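Side-chain contacts in nigritoxine (Vibrio nigripulchritudo, PDB 5M41), which is a bacterial toxin active against crustaceans and insects: residues A[131-136]-A[190-195]; A[512-517]-A[522-527]. All coordinates share one frame; numbering follows the deposited sequence.

Contact 1 (A[131-136]-A[190-195]). With MG (magnesium ion), chain B.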
# COMPACT_ATOMS: atom_id res chain seq x y z
N PHE A 131 -3.52 -40.91 20.73
CA PHE A 131 -4.38 -41.35 21.80
C PHE A 131 -4.59 -40.23 22.82
O PHE A 131 -3.69 -39.44 23.05
CB PHE A 131 -3.79 -42.61 22.46
CG PHE A 131 -3.70 -43.79 21.51
CD1 PHE A 131 -4.80 -44.63 21.29
CD2 PHE A 131 -2.53 -44.04 20.80
CE1 PHE A 131 -4.72 -45.70 20.41
CE2 PHE A 131 -2.44 -45.09 19.90
CZ PHE A 131 -3.54 -45.93 19.70
N THR A 132 -5.78 -40.16 23.41
CA THR A 132 -6.05 -39.18 24.46
C THR A 132 -5.21 -39.48 25.71
O THR A 132 -4.62 -40.57 25.81
CB THR A 132 -7.54 -39.18 24.85
OG1 THR A 132 -7.87 -40.44 25.46
CG2 THR A 132 -8.46 -38.91 23.59
N SER A 133 -5.17 -38.54 26.66
CA SER A 133 -4.55 -38.81 27.97
C SER A 133 -5.12 -40.05 28.63
O SER A 133 -4.36 -40.91 29.11
CB SER A 133 -4.75 -37.64 28.93
OG SER A 133 -4.16 -36.51 28.39
N TRP A 134 -6.44 -40.15 28.62
CA TRP A 134 -7.14 -41.33 29.14
C TRP A 134 -6.71 -42.62 28.47
O TRP A 134 -6.49 -43.63 29.14
CB TRP A 134 -8.64 -41.14 28.98
CG TRP A 134 -9.47 -42.31 29.46
CD1 TRP A 134 -10.13 -43.25 28.68
CD2 TRP A 134 -9.71 -42.72 30.84
NE1 TRP A 134 -10.77 -44.17 29.46
CE2 TRP A 134 -10.56 -43.90 30.77
CE3 TRP A 134 -9.33 -42.23 32.09
CZ2 TRP A 134 -11.00 -44.56 31.91
CZ3 TRP A 134 -9.77 -42.91 33.23
CH2 TRP A 134 -10.59 -44.04 33.14
N GLU A 135 -6.57 -42.59 27.15
CA GLU A 135 -6.26 -43.79 26.37
C GLU A 135 -4.80 -44.22 26.37
O GLU A 135 -4.51 -45.39 26.06
CB GLU A 135 -6.68 -43.64 24.89
CG GLU A 135 -8.17 -43.48 24.64
CD GLU A 135 -8.48 -42.77 23.33
OE1 GLU A 135 -7.56 -42.19 22.70
OE2 GLU A 135 -9.66 -42.80 22.92
N LYS A 136 -3.89 -43.28 26.64
CA LYS A 136 -2.46 -43.47 26.39
C LYS A 136 -1.87 -44.61 27.23
O LYS A 136 -0.90 -45.27 26.82
CB LYS A 136 -1.68 -42.20 26.69
CG LYS A 136 -1.34 -41.34 25.47
CD LYS A 136 -0.67 -40.07 25.96
CE LYS A 136 -0.16 -39.20 24.83
NZ LYS A 136 -1.27 -38.54 24.10
N SER A 190 -11.89 -32.67 22.21
CA SER A 190 -12.81 -32.41 23.32
C SER A 190 -12.43 -33.15 24.61
O SER A 190 -12.84 -32.75 25.70
CB SER A 190 -14.25 -32.74 22.96
OG SER A 190 -14.51 -34.10 23.18
N GLN A 191 -11.69 -34.25 24.48
CA GLN A 191 -11.19 -34.96 25.65
C GLN A 191 -9.98 -34.31 26.36
O GLN A 191 -9.59 -34.75 27.46
CB GLN A 191 -10.83 -36.38 25.24
CG GLN A 191 -12.06 -37.23 25.00
CD GLN A 191 -12.76 -37.60 26.29
OE1 GLN A 191 -12.18 -38.29 27.14
NE2 GLN A 191 -14.01 -37.16 26.44
N GLU A 192 -9.38 -33.31 25.72
CA GLU A 192 -8.12 -32.73 26.19
C GLU A 192 -8.35 -31.26 26.56
O GLU A 192 -9.33 -30.69 26.15
CB GLU A 192 -7.02 -32.90 25.13
CG GLU A 192 -6.70 -34.35 24.79
CD GLU A 192 -6.26 -35.15 26.01
OE1 GLU A 192 -5.44 -34.66 26.81
OE2 GLU A 192 -6.75 -36.27 26.19
N ASN A 193 -7.49 -30.69 27.43
CA ASN A 193 -7.63 -29.27 27.83
C ASN A 193 -6.99 -28.27 26.87
O ASN A 193 -7.46 -27.14 26.73
CB ASN A 193 -7.10 -29.01 29.26
CG ASN A 193 -8.01 -29.60 30.34
OD1 ASN A 193 -9.21 -29.76 30.14
ND2 ASN A 193 -7.42 -29.92 31.49
N ASN A 194 -5.91 -28.69 26.21
CA ASN A 194 -5.12 -27.80 25.34
C ASN A 194 -5.53 -27.92 23.89
O ASN A 194 -4.76 -28.34 23.03
CB ASN A 194 -3.60 -28.02 25.52
CG ASN A 194 -3.17 -29.47 25.34
OD1 ASN A 194 -3.97 -30.41 25.53
ND2 ASN A 194 -1.90 -29.67 24.97
N ASP A 195 -6.78 -27.55 23.63
CA ASP A 195 -7.36 -27.62 22.32
C ASP A 195 -6.35 -27.27 21.22
O ASP A 195 -6.11 -28.10 20.35
CB ASP A 195 -8.64 -26.75 22.24
CG ASP A 195 -9.82 -27.42 22.91
OD1 ASP A 195 -9.59 -28.28 23.79
OD2 ASP A 195 -10.98 -27.12 22.54
MG MG B . -10.76 -29.63 24.80
O HOH W 1 -10.41 -40.33 26.25
O HOH W 2 -8.24 -37.74 28.05
O HOH W 3 -12.38 -30.22 26.40
O HOH W 4 -10.28 -27.65 26.24
O HOH W 5 -12.78 -28.79 23.62
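Gln191 meets Thr132 in two ways. Its CB packs against Thr132 CG2 at 3.8 Å, and its bent side chain carries OE1 to water 1, which donates to it and also hydrogen-bonds Thr132 OG1. That same hydroxyl accepts from Glu135 N, while Thr132 N donates to Glu135 OE1 at 2.8 Å; the two residues thus form a capping box at the start of helix 133-136.

Glu192 makes the direct polar contacts. With CG anti to its own carbonyl carbon (chi1 -61°) and a bend at chi2 (-59°), the chain brings the carboxylate to the helix start, where both oxygens bind Ser133. OE2 takes Ser133 N at 2.8 Å, in a fairly straight bond arriving from above the carboxylate plane, and OE1 takes Ser133 OG at 2.7 Å on its syn side. Water 2, accepting from Trp134 N, donates to OE2 as well. Thr132 CB lies against OE2 at 3.3 Å, and the position of the carboxylate beside the helix N-terminus would probably stabilise its negative charge.

The backbone of Glu192 serves the magnesium ion, its O binding at 2.2 Å; Asp195 OD1 follows at 2.1 Å, and Val189 O and three waters complete the site. Helix 177-191 also backs the capping box, with Arg184 and His188 touching Thr132 and Arg184 salt-bridged to Glu135, while Asp195 opens helix 195-203 beyond the metal.

Contact 2 (A[512-517]-A[522-527]); sequences RKVPVP and NFENRL
Lys513 and Asn525 come together through bends in the lysine chain: chi3 and chi4 (-82° and -91°) bend its end toward the amide of Asn525, the two side chains lying side by side and pointing the same way. Lys513 NZ donates to Asn525 OD1 at 3.1 Å, strongly off the line of the C=O bond. The ammonium also binds the carbonyls of Ile563 and Gly564, and Asn525 ND2 donates to Ile563 O, tying this non-hydrogen-bonded pair to the chain after strand 560-562.

On the face shared by Val514, Glu524 and Arg526, the arginine chain runs extended from CG to NE, crossing Val514 at about a right angle with CD 4.1 Å from Val514 CG2. Its NH1 forms a salt bridge with Glu524 OE2 at 2.7 Å, and Pro517 CD sits at the edge of the guanidinium. Arg512 turns its own end away, to Gln528 and a cation-pi contact with Trp540.

Nearer the turn, Phe523 CE1 packs on Pro515 CG at 3.8 Å, and Val516 CG2 rests against Asn522 O at 3.5 Å. The backbones are joined by paired bonds between Arg512 and Arg526 and between Val514 and Glu524, then by a longer one from Val516 N to Asn522 O at 3.2 Å. Such a ladder, with hydrogen-bonded and non-hydrogen-bonded pairs in turn, is that of an antiparallel beta hairpin, here the middle two strands of a four-stranded sheet.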
# COMPACT_ATOMS: atom_id res chain seq x y z
N ARG A 512 17.16 34.12 -6.63
CA ARG A 512 18.07 35.16 -7.14
C ARG A 512 17.89 35.44 -8.62
O ARG A 512 17.42 34.58 -9.36
CB ARG A 512 19.51 34.72 -6.93
CG ARG A 512 19.94 34.63 -5.49
CD ARG A 512 21.24 33.87 -5.45
NE ARG A 512 22.40 34.74 -5.62
CZ ARG A 512 23.28 34.68 -6.61
NH1 ARG A 512 23.18 33.79 -7.59
NH2 ARG A 512 24.30 35.52 -6.62
N LYS A 513 18.29 36.65 -9.05
CA LYS A 513 18.17 37.01 -10.46
C LYS A 513 19.51 36.89 -11.15
O LYS A 513 20.42 37.68 -10.89
CB LYS A 513 17.55 38.40 -10.64
CG LYS A 513 16.66 38.49 -11.88
CD LYS A 513 15.87 39.79 -11.96
CE LYS A 513 14.60 39.77 -11.11
NZ LYS A 513 13.41 39.30 -11.86
N VAL A 514 19.63 35.88 -12.01
CA VAL A 514 20.90 35.55 -12.64
C VAL A 514 20.88 35.73 -14.16
O VAL A 514 19.82 35.66 -14.78
CB VAL A 514 21.38 34.12 -12.30
CG1 VAL A 514 21.58 33.97 -10.81
CG2 VAL A 514 20.42 33.06 -12.86
N PRO A 515 22.06 35.96 -14.78
CA PRO A 515 22.15 36.04 -16.23
C PRO A 515 21.65 34.77 -16.89
O PRO A 515 21.89 33.69 -16.36
CB PRO A 515 23.65 36.19 -16.49
CG PRO A 515 24.18 36.84 -15.25
CD PRO A 515 23.35 36.28 -14.13
N VAL A 516 20.94 34.92 -18.00
CA VAL A 516 20.55 33.79 -18.85
C VAL A 516 21.83 33.32 -19.55
O VAL A 516 22.17 33.86 -20.60
CB VAL A 516 19.49 34.20 -19.90
CG1 VAL A 516 19.09 33.01 -20.77
CG2 VAL A 516 18.27 34.82 -19.23
N PRO A 517 22.52 32.30 -18.99
CA PRO A 517 23.95 32.03 -19.29
C PRO A 517 24.27 31.79 -20.78
O PRO A 517 24.71 30.69 -21.17
CB PRO A 517 24.27 30.79 -18.43
CG PRO A 517 23.16 30.70 -17.44
CD PRO A 517 21.95 31.23 -18.15
N ASN A 522 19.75 40.10 -20.64
CA ASN A 522 18.59 39.61 -19.87
C ASN A 522 18.88 38.59 -18.76
O ASN A 522 19.88 37.86 -18.77
CB ASN A 522 17.44 39.15 -20.78
CG ASN A 522 17.93 38.46 -22.04
OD1 ASN A 522 18.79 37.58 -21.99
ND2 ASN A 522 17.36 38.85 -23.18
N PHE A 523 17.97 38.60 -17.79
CA PHE A 523 18.15 37.93 -16.52
C PHE A 523 16.90 37.10 -16.20
O PHE A 523 15.82 37.39 -16.69
CB PHE A 523 18.40 38.99 -15.44
CG PHE A 523 19.74 39.68 -15.56
CD1 PHE A 523 20.79 39.34 -14.72
CD2 PHE A 523 19.95 40.67 -16.52
CE1 PHE A 523 22.03 39.97 -14.83
CE2 PHE A 523 21.18 41.30 -16.64
CZ PHE A 523 22.22 40.95 -15.79
N GLU A 524 17.06 36.06 -15.39
CA GLU A 524 15.96 35.20 -15.01
C GLU A 524 16.11 34.89 -13.53
O GLU A 524 17.19 35.09 -12.95
CB GLU A 524 16.01 33.90 -15.81
CG GLU A 524 17.10 32.95 -15.34
CD GLU A 524 17.41 31.84 -16.31
OE1 GLU A 524 16.70 31.71 -17.32
OE2 GLU A 524 18.38 31.09 -16.06
N ASN A 525 15.04 34.39 -12.92
CA ASN A 525 15.03 34.04 -11.49
C ASN A 525 15.41 32.57 -11.29
O ASN A 525 15.01 31.72 -12.08
CB ASN A 525 13.67 34.34 -10.86
CG ASN A 525 13.27 35.81 -11.01
OD1 ASN A 525 13.80 36.68 -10.33
ND2 ASN A 525 12.33 36.08 -11.91
N ARG A 526 16.19 32.30 -10.25
CA ARG A 526 16.59 30.94 -9.94
C ARG A 526 16.76 30.77 -8.47
O ARG A 526 17.38 31.62 -7.82
CB ARG A 526 17.89 30.58 -10.65
CG ARG A 526 17.69 29.89 -11.98
CD ARG A 526 18.98 29.22 -12.41
NE ARG A 526 18.74 28.18 -13.41
CZ ARG A 526 19.23 28.20 -14.64
NH1 ARG A 526 20.01 29.20 -15.05
NH2 ARG A 526 18.95 27.21 -15.48
N LEU A 527 16.22 29.66 -7.94
CA LEU A 527 16.47 29.27 -6.56
C LEU A 527 17.89 28.71 -6.48
O LEU A 527 18.25 27.76 -7.19
CB LEU A 527 15.46 28.23 -6.09
CG LEU A 527 14.04 28.76 -5.81
CD1 LEU A 527 13.02 27.62 -5.75
CD2 LEU A 527 13.99 29.63 -4.55

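In the fold
Contact 1 and contact 2 lie on opposite sides of the centre of this elongated chain, their centres 85 Å apart and their nearest atoms about 64 Å apart. They follow one another in sequence, 131-136 with 190-195 closing well before 512-517 with 522-527 opens, and share no helix, strand or sheet. The first is long-range, spanning 53 intervening residues that include strand 170-173 and most of helix 177-191, and it joins a short helix to the magnesium-binding segment between helices 177-191 and 195-203. The second is local, linking adjacent strands 505-515 and 523-532 across a four-residue connection. The two thus belong to separate parts of the toxin, one beside its metal site and the other in a surface hairpin.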